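Structural protein ORF131 (Acidianus two-tailed virus, PDB 3FAJ) is a structural protein of the virion of an archaeal virus and probably binds DNA. Local coordinates at residues 32-36 with 119-123. Sequence-based numbering, arbitrary orientation.
Sequences AGGAV and KAFLA
V36 and L122 lie alongside each other and point opposite ways, V36 CG2 resting 3.7 Å from L122 CB. With CG1 anti to the backbone N (chi1 169°), CG2 is left anti to the carbonyl carbon, where it faces helix 113-123 and also meets the backbone N of A123 at 3.6 Å, at the last turn of that helix. L122 sends its two methyls to different residues: CD2 packs on A32 CB at 4.0 Å, and CD1 reaches A35 CB more loosely at 4.3 Å. A32, A35 and V36 direct their CB atoms at helix 113-123, A32 and V36 one turn apart, in a helix-bundle fold where the two segments run in broadly opposing directions but are strongly inclined, their axes 8.6 Å apart at 133°. The small A32 lets the backbones close in: its CB sits 3.3 Å from L122 O, a carbonyl that also accepts a hydrogen bond from Q128 of helix 125-132. Beyond V36, K119 is extended to CE, then turns at its last torsion to carry NZ to a salt bridge with D40, one turn further along helix 31-43. A35 and L122 also touch helix 69-86, at I75 and T71.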
loop_
_atom_site.group_PDB
_atom_site.type_symbol
_atom_site.label_atom_id
_atom_site.label_comp_id
_atom_site.label_asym_id
_atom_site.label_seq_id
_atom_site.Cartn_x
_atom_site.Cartn_y
_atom_site.Cartn_z
ATOM N N ALA A 32 8.689 -2.649 1.153
ATOM C CA ALA A 32 8.259 -1.323 0.739
ATOM C C ALA A 32 8.088 -1.267 -0.790
ATOM O O ALA A 32 7.046 -0.810 -1.288
ATOM C CB ALA A 32 9.265 -0.256 1.239
ATOM N N GLY A 33 9.098 -1.733 -1.527
ATOM C CA GLY A 33 9.028 -1.784 -3.004
ATOM C C GLY A 33 7.877 -2.656 -3.484
ATOM O O GLY A 33 7.170 -2.300 -4.456
ATOM N N GLY A 34 7.675 -3.792 -2.803
ATOM C CA GLY A 34 6.586 -4.715 -3.155
ATOM C C GLY A 34 5.233 -4.039 -2.935
ATOM O O GLY A 34 4.313 -4.194 -3.745
ATOM N N ALA A 35 5.120 -3.283 -1.850
ATOM C CA ALA A 35 3.905 -2.516 -1.582
ATOM C C ALA A 35 3.674 -1.493 -2.707
ATOM O O ALA A 35 2.559 -1.379 -3.204
ATOM C CB ALA A 35 3.980 -1.844 -0.202
ATOM N N VAL A 36 4.717 -0.770 -3.117
ATOM C CA VAL A 36 4.567 0.252 -4.185
ATOM C C VAL A 36 4.086 -0.409 -5.496
ATOM O O VAL A 36 3.235 0.144 -6.217
ATOM C CB VAL A 36 5.869 1.028 -4.397
ATOM C CG1 VAL A 36 5.810 1.877 -5.668
ATOM C CG2 VAL A 36 6.161 1.905 -3.182
ATOM N N LYS A 119 2.905 6.693 0.015
ATOM C CA LYS A 119 3.413 5.991 -1.162
ATOM C C LYS A 119 4.832 6.462 -1.503
ATOM O O LYS A 119 5.713 5.648 -1.771
ATOM C CB LYS A 119 2.443 6.157 -2.348
ATOM C CG LYS A 119 2.901 5.394 -3.595
ATOM C CD LYS A 119 1.840 5.495 -4.679
ATOM C CE LYS A 119 2.227 4.620 -5.865
ATOM N NZ LYS A 119 3.228 5.239 -6.759
ATOM N N ALA A 120 5.065 7.775 -1.451
ATOM C CA ALA A 120 6.409 8.320 -1.708
ATOM C C ALA A 120 7.418 7.795 -0.685
ATOM O O ALA A 120 8.577 7.546 -1.018
ATOM C CB ALA A 120 6.376 9.815 -1.656
ATOM N N PHE A 121 6.983 7.684 0.559
ATOM C CA PHE A 121 7.848 7.184 1.631
ATOM C C PHE A 121 8.250 5.748 1.336
ATOM O O PHE A 121 9.419 5.378 1.455
ATOM C CB PHE A 121 7.134 7.288 2.983
ATOM C CG PHE A 121 7.919 6.715 4.126
ATOM C CD1 PHE A 121 9.036 7.390 4.619
ATOM C CD2 PHE A 121 7.536 5.517 4.721
ATOM C CE1 PHE A 121 9.765 6.868 5.694
ATOM C CE2 PHE A 121 8.270 4.975 5.789
ATOM C CZ PHE A 121 9.374 5.675 6.279
ATOM N N LEU A 122 7.290 4.939 0.930
ATOM C CA LEU A 122 7.567 3.542 0.635
ATOM C C LEU A 122 8.455 3.401 -0.592
ATOM O O LEU A 122 9.306 2.511 -0.648
ATOM C CB LEU A 122 6.267 2.777 0.434
ATOM C CG LEU A 122 5.446 2.606 1.740
ATOM C CD1 LEU A 122 4.078 2.165 1.346
ATOM C CD2 LEU A 122 6.053 1.591 2.725
ATOM N N ALA A 123 8.273 4.303 -1.551
ATOM C CA ALA A 123 9.035 4.286 -2.788
ATOM C C ALA A 123 10.460 4.828 -2.606
ATOM O O ALA A 123 11.344 4.564 -3.428
ATOM C CB ALA A 123 8.270 5.077 -3.864
#